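Local coordinates for protein 4-amino-4-deoxy-L-arabinose transferase or related glycosyltransferases of PMT family (Cupriavidus metallidurans, PDB 5EZM) that probably transfers 4-amino-4-deoxy-L-arabinose from a polyprenyl-phosphate carrier to lipid A, as a zinc-binding membrane glycosyltransferase of the GT-C fold, at residues E68-G73 / V95-Y100; D74-R79 / F251-V256; Y85-P90 / H268-R273; P262-I267 / L510-T515. All coordinates share one frame; numbering follows the deposited sequence.

Contact 1 (E68-G73 / V95-Y100); sequences EMFASG and VTVVGY. With MPG ([(Z)-octadec-9-enyl] (2R)-2,3-bis(oxidanyl)propanoate), chain H; MPG ([(Z)-octadec-9-enyl] (2R)-2,3-bis(oxidanyl)propanoate), chain B.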
# COMPACT_ATOMS: atom_id res chain seq x y z
N GLU A 68 -16.31 9.47 -0.52
CA GLU A 68 -17.01 10.60 0.07
C GLU A 68 -16.49 11.92 -0.49
O GLU A 68 -17.28 12.84 -0.75
CB GLU A 68 -16.87 10.57 1.59
CG GLU A 68 -17.67 9.45 2.24
CD GLU A 68 -17.45 9.35 3.73
OE1 GLU A 68 -17.39 10.41 4.40
OE2 GLU A 68 -17.32 8.22 4.24
N MET A 69 -15.18 12.02 -0.68
CA MET A 69 -14.63 13.21 -1.34
C MET A 69 -15.20 13.36 -2.74
O MET A 69 -15.57 14.46 -3.16
CB MET A 69 -13.10 13.12 -1.37
CG MET A 69 -12.41 14.34 -1.94
SD MET A 69 -10.61 14.18 -1.85
CE MET A 69 -10.33 14.06 -0.09
N PHE A 70 -15.30 12.24 -3.47
CA PHE A 70 -15.84 12.24 -4.82
C PHE A 70 -17.29 12.70 -4.84
O PHE A 70 -17.70 13.46 -5.73
CB PHE A 70 -15.70 10.83 -5.40
CG PHE A 70 -16.37 10.63 -6.73
CD1 PHE A 70 -16.04 11.43 -7.82
CD2 PHE A 70 -17.28 9.60 -6.91
CE1 PHE A 70 -16.64 11.23 -9.05
CE2 PHE A 70 -17.87 9.40 -8.14
CZ PHE A 70 -17.56 10.21 -9.21
N ALA A 71 -18.08 12.27 -3.86
CA ALA A 71 -19.49 12.63 -3.82
C ALA A 71 -19.73 14.03 -3.29
O ALA A 71 -20.78 14.61 -3.57
CB ALA A 71 -20.27 11.62 -2.96
N SER A 72 -18.79 14.59 -2.53
CA SER A 72 -18.97 15.91 -1.94
C SER A 72 -18.28 17.02 -2.71
O SER A 72 -18.77 18.15 -2.71
CB SER A 72 -18.46 15.92 -0.49
OG SER A 72 -17.05 15.86 -0.46
N GLY A 73 -17.17 16.73 -3.37
CA GLY A 73 -16.38 17.75 -4.03
C GLY A 73 -15.43 18.50 -3.13
O GLY A 73 -14.63 19.30 -3.64
N VAL A 95 -5.78 11.39 -6.05
CA VAL A 95 -5.57 10.50 -7.19
C VAL A 95 -6.74 9.53 -7.32
O VAL A 95 -7.31 9.36 -8.41
CB VAL A 95 -4.23 9.75 -7.06
CG1 VAL A 95 -4.05 8.79 -8.22
CG2 VAL A 95 -3.08 10.75 -6.99
N THR A 96 -7.13 8.90 -6.21
CA THR A 96 -8.24 7.95 -6.26
C THR A 96 -9.51 8.62 -6.76
O THR A 96 -10.29 8.00 -7.49
CB THR A 96 -8.47 7.32 -4.88
OG1 THR A 96 -7.26 6.74 -4.40
CG2 THR A 96 -9.55 6.24 -4.97
N VAL A 97 -9.73 9.88 -6.39
CA VAL A 97 -10.95 10.57 -6.80
C VAL A 97 -10.92 10.88 -8.29
O VAL A 97 -11.95 10.77 -8.98
CB VAL A 97 -11.16 11.85 -5.96
CG1 VAL A 97 -12.21 12.74 -6.61
CG2 VAL A 97 -11.61 11.49 -4.56
N VAL A 98 -9.76 11.28 -8.81
CA VAL A 98 -9.65 11.42 -10.26
C VAL A 98 -9.97 10.10 -10.95
O VAL A 98 -10.70 10.06 -11.95
CB VAL A 98 -8.25 11.95 -10.65
CG1 VAL A 98 -8.10 11.98 -12.16
CG2 VAL A 98 -8.04 13.34 -10.07
N GLY A 99 -9.45 9.00 -10.39
CA GLY A 99 -9.79 7.69 -10.93
C GLY A 99 -11.28 7.42 -10.92
O GLY A 99 -11.83 6.89 -11.88
N TYR A 100 -11.96 7.80 -9.83
CA TYR A 100 -13.40 7.63 -9.74
C TYR A 100 -14.12 8.45 -10.81
O TYR A 100 -15.08 7.98 -11.43
CB TYR A 100 -13.90 8.04 -8.36
CG TYR A 100 -13.60 7.07 -7.24
CD1 TYR A 100 -13.25 5.75 -7.51
CD2 TYR A 100 -13.68 7.47 -5.91
CE1 TYR A 100 -12.98 4.86 -6.48
CE2 TYR A 100 -13.42 6.59 -4.88
CZ TYR A 100 -13.07 5.29 -5.16
OH TYR A 100 -12.81 4.41 -4.13
C2 MPG H . -3.91 12.69 -10.84
C3 MPG H . -2.75 11.98 -11.53
C4 MPG H . -3.13 10.65 -12.17
C5 MPG H . -4.58 10.20 -11.86
C6 MPG H . -4.96 8.90 -12.59
C7 MPG H . -6.29 8.31 -12.08
C1 MPG H . -3.46 13.93 -10.06
C2 MPG B . -9.25 16.47 -11.83
C3 MPG B . -10.49 16.99 -11.13
C4 MPG B . -11.55 15.90 -10.96
C5 MPG B . -12.96 16.47 -10.79
C6 MPG B . -13.91 15.47 -10.11
C7 MPG B . -15.32 16.05 -9.89
C8 MPG B . -15.97 15.53 -8.58
C9 MPG B . -17.35 16.17 -8.31
C1 MPG B . -8.11 17.49 -11.86

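Contact 2 (D74-R79 / F251-V256); sequences DWVTIR and FYLVSV. With MPG ([(Z)-octadec-9-enyl] (2R)-2,3-bis(oxidanyl)propanoate), chain K; MPG ([(Z)-octadec-9-enyl] (2R)-2,3-bis(oxidanyl)propanoate), chain C; MPG ([(Z)-octadec-9-enyl] (2R)-2,3-bis(oxidanyl)propanoate), chain B.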
# COMPACT_ATOMS: atom_id res chain seq x y z
N ASP A 74 -15.48 18.28 -1.82
CA ASP A 74 -14.58 18.94 -0.89
C ASP A 74 -13.25 18.19 -0.89
O ASP A 74 -13.11 17.16 -0.23
CB ASP A 74 -15.19 18.98 0.51
CG ASP A 74 -14.46 19.93 1.44
OD1 ASP A 74 -13.31 20.30 1.16
OD2 ASP A 74 -15.06 20.31 2.47
N TRP A 75 -12.28 18.72 -1.63
CA TRP A 75 -10.95 18.12 -1.71
C TRP A 75 -10.01 18.63 -0.62
O TRP A 75 -8.81 18.32 -0.67
CB TRP A 75 -10.33 18.39 -3.08
CG TRP A 75 -10.94 17.61 -4.21
CD1 TRP A 75 -12.25 17.22 -4.32
CD2 TRP A 75 -10.27 17.13 -5.38
NE1 TRP A 75 -12.43 16.52 -5.50
CE2 TRP A 75 -11.23 16.46 -6.16
CE3 TRP A 75 -8.96 17.20 -5.84
CZ2 TRP A 75 -10.92 15.87 -7.38
CZ3 TRP A 75 -8.64 16.62 -7.05
CH2 TRP A 75 -9.62 15.96 -7.81
N VAL A 76 -10.51 19.40 0.34
CA VAL A 76 -9.69 19.99 1.39
C VAL A 76 -9.94 19.31 2.74
O VAL A 76 -9.01 18.84 3.39
CB VAL A 76 -9.93 21.51 1.49
CG1 VAL A 76 -9.08 22.11 2.60
CG2 VAL A 76 -9.63 22.17 0.15
N THR A 77 -11.20 19.27 3.17
CA THR A 77 -11.57 18.70 4.46
C THR A 77 -11.84 17.21 4.27
O THR A 77 -12.93 16.82 3.84
CB THR A 77 -12.77 19.43 5.05
OG1 THR A 77 -12.54 20.84 5.00
CG2 THR A 77 -13.00 19.00 6.49
N ILE A 78 -10.84 16.38 4.59
CA ILE A 78 -10.99 14.94 4.46
C ILE A 78 -12.01 14.43 5.47
O ILE A 78 -12.01 14.84 6.64
CB ILE A 78 -9.62 14.25 4.66
CG1 ILE A 78 -8.62 14.75 3.62
CG2 ILE A 78 -9.76 12.74 4.58
CD1 ILE A 78 -7.21 14.26 3.86
N ARG A 79 -12.89 13.54 5.02
CA ARG A 79 -13.92 12.97 5.88
C ARG A 79 -14.00 11.46 5.69
O ARG A 79 -13.84 10.95 4.58
CB ARG A 79 -15.28 13.61 5.61
CG ARG A 79 -15.38 15.04 6.11
CD ARG A 79 -16.81 15.56 6.07
NE ARG A 79 -16.88 16.94 6.53
CZ ARG A 79 -17.11 17.30 7.79
NH1 ARG A 79 -17.30 16.37 8.72
NH2 ARG A 79 -17.14 18.58 8.12
N PHE A 251 -2.40 22.74 3.24
CA PHE A 251 -2.26 22.86 4.69
C PHE A 251 -2.85 24.17 5.19
O PHE A 251 -3.54 24.20 6.22
CB PHE A 251 -0.79 22.72 5.09
CG PHE A 251 -0.30 21.30 5.08
CD1 PHE A 251 -0.30 20.54 6.24
CD2 PHE A 251 0.15 20.71 3.91
CE1 PHE A 251 0.14 19.23 6.23
CE2 PHE A 251 0.59 19.40 3.89
CZ PHE A 251 0.59 18.66 5.06
N TYR A 252 -2.63 25.26 4.46
CA TYR A 252 -3.24 26.53 4.82
C TYR A 252 -4.76 26.44 4.73
O TYR A 252 -5.47 26.91 5.62
CB TYR A 252 -2.71 27.65 3.94
CG TYR A 252 -3.37 28.99 4.20
CD1 TYR A 252 -2.94 29.80 5.24
CD2 TYR A 252 -4.43 29.43 3.41
CE1 TYR A 252 -3.54 31.02 5.49
CE2 TYR A 252 -5.03 30.65 3.66
CZ TYR A 252 -4.58 31.44 4.69
OH TYR A 252 -5.18 32.66 4.94
N LEU A 253 -5.28 25.85 3.65
CA LEU A 253 -6.72 25.79 3.47
C LEU A 253 -7.38 24.99 4.58
O LEU A 253 -8.35 25.44 5.21
CB LEU A 253 -7.06 25.21 2.10
CG LEU A 253 -6.78 26.14 0.91
CD1 LEU A 253 -6.96 25.39 -0.40
CD2 LEU A 253 -7.69 27.35 0.97
N VAL A 254 -6.87 23.79 4.85
CA VAL A 254 -7.49 22.94 5.86
C VAL A 254 -7.27 23.51 7.26
O VAL A 254 -8.10 23.30 8.15
CB VAL A 254 -6.97 21.49 5.73
CG1 VAL A 254 -5.58 21.35 6.32
CG2 VAL A 254 -7.94 20.51 6.37
N SER A 255 -6.17 24.24 7.47
CA SER A 255 -5.93 24.84 8.78
C SER A 255 -6.85 26.03 9.02
O SER A 255 -7.31 26.26 10.14
CB SER A 255 -4.47 25.26 8.92
OG SER A 255 -3.61 24.14 8.88
N VAL A 256 -7.12 26.81 7.97
CA VAL A 256 -8.01 27.96 8.09
C VAL A 256 -9.45 27.49 8.27
O VAL A 256 -10.14 27.92 9.20
CB VAL A 256 -7.88 28.88 6.86
CG1 VAL A 256 -9.08 29.80 6.75
CG2 VAL A 256 -6.59 29.68 6.94
C2 MPG K . 4.53 21.98 5.76
C3 MPG K . 3.61 23.18 5.58
C4 MPG K . 2.72 23.39 6.80
C5 MPG K . 1.80 24.61 6.69
C6 MPG K . 1.14 24.94 8.04
C7 MPG K . -0.16 25.77 7.90
C8 MPG K . -0.89 25.93 9.26
C1 MPG K . 5.58 21.86 4.65
C2 MPG C . -16.00 20.32 -7.97
C3 MPG C . -14.65 19.73 -8.36
C4 MPG C . -13.57 20.06 -7.34
C5 MPG C . -12.16 20.01 -7.96
C6 MPG C . -11.05 20.16 -6.90
C1 MPG C . -16.99 20.34 -9.14
C2 MPG B . -9.25 16.47 -11.83
C3 MPG B . -10.49 16.99 -11.13
C4 MPG B . -11.55 15.90 -10.96
C5 MPG B . -12.96 16.47 -10.79
C6 MPG B . -13.91 15.47 -10.11
C7 MPG B . -15.32 16.05 -9.89
C8 MPG B . -15.97 15.53 -8.58
C9 MPG B . -17.35 16.17 -8.31
C1 MPG B . -8.11 17.49 -11.86

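Contact 3 (Y85-P90 / H268-R273); sequences YFEKPP and HEHWQR. With PC (phosphocholine), chain D; MPG ([(Z)-octadec-9-enyl] (2R)-2,3-bis(oxidanyl)propanoate), chain E.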
# COMPACT_ATOMS: atom_id res chain seq x y z
N TYR A 85 -11.46 13.38 9.24
CA TYR A 85 -10.37 12.42 9.35
C TYR A 85 -9.08 13.17 9.04
O TYR A 85 -8.77 13.43 7.88
CB TYR A 85 -10.57 11.25 8.40
CG TYR A 85 -9.61 10.10 8.59
CD1 TYR A 85 -9.69 9.27 9.70
CD2 TYR A 85 -8.61 9.85 7.65
CE1 TYR A 85 -8.81 8.22 9.88
CE2 TYR A 85 -7.72 8.79 7.82
CZ TYR A 85 -7.83 7.98 8.94
OH TYR A 85 -6.95 6.94 9.11
N PHE A 86 -8.34 13.54 10.09
CA PHE A 86 -7.12 14.33 9.96
C PHE A 86 -5.87 13.51 10.29
O PHE A 86 -4.86 14.07 10.73
CB PHE A 86 -7.19 15.57 10.85
CG PHE A 86 -8.24 16.55 10.45
CD1 PHE A 86 -8.73 16.58 9.15
CD2 PHE A 86 -8.74 17.47 11.36
CE1 PHE A 86 -9.71 17.49 8.77
CE2 PHE A 86 -9.72 18.39 10.99
CZ PHE A 86 -10.20 18.40 9.70
N GLU A 87 -5.92 12.20 10.07
CA GLU A 87 -4.77 11.36 10.36
C GLU A 87 -3.83 11.19 9.16
O GLU A 87 -2.72 10.68 9.34
CB GLU A 87 -5.22 9.97 10.88
CG GLU A 87 -6.34 10.01 11.95
CD GLU A 87 -5.93 9.49 13.35
OE1 GLU A 87 -4.78 9.07 13.56
OE2 GLU A 87 -6.79 9.51 14.25
N LYS A 88 -4.24 11.61 7.96
CA LYS A 88 -3.43 11.44 6.76
C LYS A 88 -3.60 12.64 5.83
O LYS A 88 -4.66 13.28 5.82
CB LYS A 88 -3.81 10.17 5.98
CG LYS A 88 -3.70 8.87 6.76
CD LYS A 88 -2.27 8.51 7.09
CE LYS A 88 -2.22 7.29 7.99
NZ LYS A 88 -0.84 6.90 8.38
N PRO A 89 -2.58 12.95 5.03
CA PRO A 89 -2.71 13.99 3.99
C PRO A 89 -3.44 13.44 2.77
O PRO A 89 -3.63 12.22 2.65
CB PRO A 89 -1.25 14.34 3.66
CG PRO A 89 -0.44 13.75 4.77
CD PRO A 89 -1.18 12.54 5.22
N PRO A 90 -3.86 14.30 1.84
CA PRO A 90 -4.90 13.91 0.87
C PRO A 90 -4.47 13.47 -0.52
O PRO A 90 -5.36 13.15 -1.32
CB PRO A 90 -5.71 15.21 0.76
CG PRO A 90 -4.66 16.26 0.82
CD PRO A 90 -3.60 15.75 1.77
N HIS A 268 -0.98 14.86 17.31
CA HIS A 268 -1.71 13.65 17.67
C HIS A 268 -0.84 12.40 17.60
O HIS A 268 -0.41 11.99 16.52
CB HIS A 268 -2.94 13.46 16.77
CG HIS A 268 -3.63 12.15 16.96
ND1 HIS A 268 -4.28 11.81 18.13
CD2 HIS A 268 -3.79 11.09 16.13
CE1 HIS A 268 -4.80 10.61 18.01
NE2 HIS A 268 -4.52 10.15 16.80
N GLU A 269 -0.58 11.78 18.76
CA GLU A 269 0.06 10.47 18.81
C GLU A 269 -1.01 9.42 18.55
O GLU A 269 -1.81 9.10 19.44
CB GLU A 269 0.75 10.25 20.15
CG GLU A 269 2.11 10.93 20.29
CD GLU A 269 2.00 12.38 20.75
OE1 GLU A 269 0.90 12.78 21.20
OE2 GLU A 269 3.01 13.11 20.66
N HIS A 270 -1.03 8.87 17.34
CA HIS A 270 -2.04 7.90 16.95
C HIS A 270 -1.62 6.49 17.35
O HIS A 270 -0.44 6.14 17.29
CB HIS A 270 -2.29 7.95 15.44
CG HIS A 270 -3.30 6.96 14.96
ND1 HIS A 270 -4.61 6.97 15.38
CD2 HIS A 270 -3.19 5.93 14.09
CE1 HIS A 270 -5.27 5.99 14.78
NE2 HIS A 270 -4.43 5.34 14.00
N TRP A 271 -2.60 5.69 17.76
CA TRP A 271 -2.35 4.30 18.13
C TRP A 271 -3.65 3.52 18.00
O TRP A 271 -4.73 4.05 18.24
CB TRP A 271 -1.79 4.18 19.55
CG TRP A 271 -2.74 4.61 20.62
CD1 TRP A 271 -3.02 5.89 21.00
CD2 TRP A 271 -3.53 3.76 21.47
NE1 TRP A 271 -3.93 5.89 22.03
CE2 TRP A 271 -4.26 4.60 22.33
CE3 TRP A 271 -3.68 2.38 21.58
CZ2 TRP A 271 -5.14 4.09 23.29
CZ3 TRP A 271 -4.55 1.88 22.53
CH2 TRP A 271 -5.27 2.73 23.38
N GLN A 272 -3.52 2.25 17.62
CA GLN A 272 -4.66 1.37 17.42
C GLN A 272 -4.44 0.08 18.20
O GLN A 272 -3.36 -0.19 18.72
CB GLN A 272 -4.87 1.07 15.93
CG GLN A 272 -5.21 2.31 15.11
CD GLN A 272 -5.22 2.03 13.62
OE1 GLN A 272 -4.66 1.04 13.15
NE2 GLN A 272 -5.87 2.92 12.86
N ARG A 273 -5.50 -0.72 18.29
CA ARG A 273 -5.44 -2.00 18.98
C ARG A 273 -5.92 -3.13 18.08
O ARG A 273 -5.14 -3.71 17.32
CB ARG A 273 -6.27 -1.96 20.27
P1 PC D . 3.76 13.92 11.17
O1 PC D . 3.76 13.97 9.66
O3 PC D . 4.27 15.24 11.69
O4 PC D . 4.68 12.81 11.64
O2 PC D . 2.23 13.64 11.74
C1 PC D . 1.90 12.38 12.25
C2 PC D . 0.69 12.48 13.20
N1 PC D . -0.48 11.81 12.64
C3 PC D . -1.62 12.02 13.51
C4 PC D . -0.79 12.36 11.33
C5 PC D . -0.23 10.39 12.52
C2 MPG E . 2.93 8.00 15.86
C3 MPG E . 3.45 8.92 16.96
C4 MPG E . 4.69 8.37 17.65
C5 MPG E . 5.05 9.13 18.93
C6 MPG E . 6.40 8.68 19.52
C1 MPG E . 1.64 8.52 15.22

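Contact 4 (P262-I267 / L510-T515); sequences PNFFFI and LTFGAT. With PC (phosphocholine), chain D; MPG ([(Z)-octadec-9-enyl] (2R)-2,3-bis(oxidanyl)propanoate), chain T.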
# COMPACT_ATOMS: atom_id res chain seq x y z
N PRO A 262 -4.00 21.71 12.55
CA PRO A 262 -2.54 21.60 12.70
C PRO A 262 -2.11 20.97 14.02
O PRO A 262 -1.21 20.12 14.02
CB PRO A 262 -2.06 23.05 12.58
CG PRO A 262 -3.24 23.89 12.89
CD PRO A 262 -4.43 23.12 12.40
N ASN A 263 -2.75 21.34 15.13
CA ASN A 263 -2.40 20.73 16.41
C ASN A 263 -2.62 19.23 16.38
O ASN A 263 -1.81 18.46 16.92
CB ASN A 263 -3.22 21.37 17.53
CG ASN A 263 -2.81 20.89 18.91
OD1 ASN A 263 -1.75 20.27 19.07
ND2 ASN A 263 -3.62 21.17 19.91
N PHE A 264 -3.70 18.78 15.74
CA PHE A 264 -3.94 17.34 15.62
C PHE A 264 -2.89 16.69 14.73
O PHE A 264 -2.10 15.86 15.19
CB PHE A 264 -5.35 17.09 15.07
CG PHE A 264 -5.71 15.63 15.00
CD1 PHE A 264 -6.30 15.00 16.09
CD2 PHE A 264 -5.47 14.89 13.86
CE1 PHE A 264 -6.63 13.66 16.03
CE2 PHE A 264 -5.80 13.55 13.79
CZ PHE A 264 -6.38 12.93 14.88
N PHE A 265 -2.86 17.07 13.46
CA PHE A 265 -2.02 16.39 12.48
C PHE A 265 -0.55 16.41 12.87
O PHE A 265 0.20 15.49 12.53
CB PHE A 265 -2.22 17.01 11.10
CG PHE A 265 -1.47 16.30 10.01
CD1 PHE A 265 -2.01 15.18 9.39
CD2 PHE A 265 -0.22 16.75 9.60
CE1 PHE A 265 -1.32 14.53 8.39
CE2 PHE A 265 0.47 16.10 8.60
CZ PHE A 265 -0.08 14.99 7.99
N PHE A 266 -0.10 17.45 13.57
CA PHE A 266 1.30 17.53 13.95
C PHE A 266 1.57 17.09 15.38
O PHE A 266 2.73 16.94 15.75
CB PHE A 266 1.83 18.96 13.75
CG PHE A 266 1.91 19.38 12.31
CD1 PHE A 266 2.80 18.77 11.44
CD2 PHE A 266 1.10 20.39 11.82
CE1 PHE A 266 2.87 19.15 10.12
CE2 PHE A 266 1.17 20.78 10.50
CZ PHE A 266 2.06 20.16 9.64
N ILE A 267 0.53 16.87 16.19
CA ILE A 267 0.75 16.56 17.60
C ILE A 267 0.10 15.24 17.99
O ILE A 267 0.59 14.54 18.89
CB ILE A 267 0.25 17.72 18.49
CG1 ILE A 267 1.04 19.00 18.18
CG2 ILE A 267 0.41 17.39 19.96
CD1 ILE A 267 2.53 18.86 18.41
N LEU A 510 -12.11 7.45 14.50
CA LEU A 510 -13.03 8.55 14.23
C LEU A 510 -13.39 9.32 15.50
O LEU A 510 -14.14 10.31 15.41
CB LEU A 510 -14.30 8.03 13.55
CG LEU A 510 -14.12 7.61 12.09
CD1 LEU A 510 -15.40 6.99 11.54
CD2 LEU A 510 -13.71 8.81 11.25
N THR A 511 -12.87 8.90 16.65
CA THR A 511 -13.17 9.57 17.92
C THR A 511 -13.04 11.08 17.80
O THR A 511 -13.97 11.83 18.14
CB THR A 511 -12.24 9.04 19.01
OG1 THR A 511 -12.70 7.76 19.46
CG2 THR A 511 -12.19 10.01 20.19
N PHE A 512 -11.90 11.56 17.30
CA PHE A 512 -11.68 12.99 17.16
C PHE A 512 -12.79 13.63 16.34
O PHE A 512 -13.41 14.62 16.77
CB PHE A 512 -10.31 13.25 16.53
CG PHE A 512 -9.97 14.71 16.42
CD1 PHE A 512 -9.42 15.38 17.49
CD2 PHE A 512 -10.18 15.40 15.24
CE1 PHE A 512 -9.10 16.72 17.40
CE2 PHE A 512 -9.86 16.74 15.13
CZ PHE A 512 -9.32 17.40 16.21
N GLY A 513 -13.08 13.06 15.17
CA GLY A 513 -14.16 13.60 14.36
C GLY A 513 -15.49 13.57 15.09
O GLY A 513 -16.30 14.49 14.97
N ALA A 514 -15.72 12.51 15.87
CA ALA A 514 -16.97 12.41 16.61
C ALA A 514 -17.10 13.48 17.68
O ALA A 514 -18.22 13.79 18.10
CB ALA A 514 -17.08 11.02 17.25
N THR A 515 -15.99 14.07 18.12
CA THR A 515 -16.04 15.03 19.22
C THR A 515 -16.09 16.47 18.75
O THR A 515 -16.68 17.31 19.44
CB THR A 515 -14.83 14.82 20.14
OG1 THR A 515 -14.66 13.42 20.39
CG2 THR A 515 -15.03 15.54 21.46
P1 PC D . 3.76 13.92 11.17
O1 PC D . 3.76 13.97 9.66
O3 PC D . 4.27 15.24 11.69
O4 PC D . 4.68 12.81 11.64
O2 PC D . 2.23 13.64 11.74
C1 PC D . 1.90 12.38 12.25
C2 PC D . 0.69 12.48 13.20
N1 PC D . -0.48 11.81 12.64
C3 PC D . -1.62 12.02 13.51
C4 PC D . -0.79 12.36 11.33
C5 PC D . -0.23 10.39 12.52
C2 MPG T . 6.41 23.12 9.86
C3 MPG T . 5.02 22.59 10.19
C4 MPG T . 4.27 23.47 11.17
C5 MPG T . 3.83 22.68 12.42
C6 MPG T . 2.83 23.46 13.30
C7 MPG T . 2.67 22.83 14.69
C8 MPG T . 1.46 23.40 15.46
C9 MPG T . 1.46 23.02 16.96
C10 MPG T . 0.40 23.82 17.76
C11 MPG T . 0.89 24.16 19.19
C12 MPG T . -0.01 25.22 19.89
C13 MPG T . 0.35 25.41 21.38
C1 MPG T . 7.40 22.01 9.50

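Contact 1 (E68-G73 / V95-Y100)
V97 leads the second helix into this contact, wedging its CG2 methyl between M69 and the backbone N of F70. That methyl lies 3.9 Å from M69 CB and also meets CG and SD of the methionine, the two side chains crossing at about a right angle. The other methyl, CG1, touches F70 alone, at CA and, at 4.2 Å, at CB of F70. V98 faces away from helix 58-72 and puts CG2 3.8 Å from C2 of the lipid MPG in chain B; the same lipid passes obliquely by the F70 ring, C8 lying 4.2 Å from F70 CD1. Y100 CB sits over the middle of the F70 ring in a CH-pi contact, 3.9 Å from the ring centroid and 9° off the normal, while F70 CB lies at the edge of the Y100 ring. F70 reaches it because CG is anti to the backbone N. The two ring planes are oblique, 56° apart. At its far end Y100 OH hydrogen-bonds to A63 O, one more tie to the same partner helix. The two short helical segments cross at -60° with axes 9.4 Å apart; W75 packs on M69, V97 and V98, and helix 107-110 meets Y100.

Contact 2 (D74-R79 / F251-V256)
With chi1 at 179°, V76 swings CG1 to the far side of its own backbone N and plants it on helix 236-257; V254, whose chi1 of 77° tucks CG1 between N and the carbonyl carbon, is left with CG2 anti to N, facing the carbonyl of V76. V76 CG1 therefore lands on the helix backbone between two residues, 3.7 Å from L253 CB and 3.6 Å from V254 N, with V254 CB also close. V254 CG2 answers from the helix, lying 3.6 Å from V76 O. That same carbonyl oxygen takes a hydrogen bond from W250 NE1, which gives it a polar partner amid the hydrocarbon. The loop that carries V76 is shaped by D74 OD1, which accepts from V76 N in an Asx turn. A second, nearly straight bond from T77 N to the same oxygen, at 173°, extends this to an Asx motif. The loop links helix 58-72 to the short strand 79-80, and the helix it meets is predicted to span the membrane. Bound MPG lipids flank both partners. MPG of chain C lays C6 over the W75 indole face, 3.5 Å from W75 CD2, while F251 CB and S255 OG run along the MPG of chain K.

Contact 3 (Y85-P90 / H268-R273)
E87 turns both oxygens of its carboxylate to the two histidines, OE1 lying against both imidazoles and OE2 binding the zinc ion that H268 NE2 and H270 ND1 also hold. OE1 of E87 lies over the face of the H270 ring and is 2.8 Å from H270 ND1, but the two are brought together by the metal rather than by a hydrogen bond. Toward H268 the same oxygen comes in at the ring edge, 3.4 Å from H268 CD2, and the carboxylate stands almost perpendicular to that ring, the planes 88° apart. Both histidines carry CG anti to the backbone N, with chi1 of 172° for H268 and 179° for H270, which sends alternate residues of 268-273 to the same metal. Phosphocholine lies beside the site: its C3 is 3.2 Å from H268 O, and its C4 is 3.2 Å from E87 O. F264 stacks on the H268 ring, flanking the metal ligands from helix 261-267. A glutamate and two histidines from two irregular loops, gathered on a zinc ion beside the choline end of a bound phosphocholine, form the metal site of this GT-C transferase, consistent with a place in or near its active centre.

Contact 4 (P262-I267 / L510-T515)
F264 and F512 meet through their rings at an oblique angle, and these two side chains alone make the contact. F264 CD1 sits above the centre of the F512 ring and lies 3.4 Å from F512 CD1; in return F512 CD2 stands over the F264 ring, displaced toward its rim. The planes are 39° apart with centroids separated by 4.2 Å, and the side chains run alongside one another, pointing in opposite senses. Each phenylalanine extends straight out from its helix, CG anti to the backbone N, at chi1 -176° in F264 and -177° in F512. That reach bridges backbones whose nearest CA atoms, those of F264 and F512, are 9.0 Å apart. In the next shell F264 packs on F86 and E87, so the residue that meets F512 also leans on a zinc ligand. The adjoining F265 turns another way and offers its ring face to phosphocholine, CD1 of F265 being 3.6 Å from C4 of the ligand. F266 is clasped between F265 and the lipid MPG of chain T, whose C5 is 3.6 Å from F266 CD2. On the other side T511 OG1 hydrogen-bonds to D508 O, tying the start of helix 511-516 to the residues before it, while T515 OG1 reaches back within the helix to T511 O. Helix 511-516 lies in the aminoarabinose transferase C-terminal domain, and the pair joins that part of the chain to the zinc site. With no hydrogen bond across it, the junction rests on dispersion between two aromatic rings, one a direct neighbour of the metal ligands.

How the contacts relate
Contacts 3 and 4 lie closest, their centres 8 Å apart, and both touch phosphocholine; F264 of contact 4 comes within 3.5 Å of E87 by way of its CZ atom and E87 OE2. Contact 2 adjoins both. I78 O and Y85 N, 3.0 Å apart, probably hydrogen-bond it to the 85-90 loop, while F251 packs on F265 and F266, and helix 261-267 follows helix 236-257 after a short break. Contact 1 touches contact 2, where W75 CZ2 lies 3.5 Å from V97 CG1, and shares a lipid with it, but its centre is about 20 Å from that of the zinc-bearing contact 3.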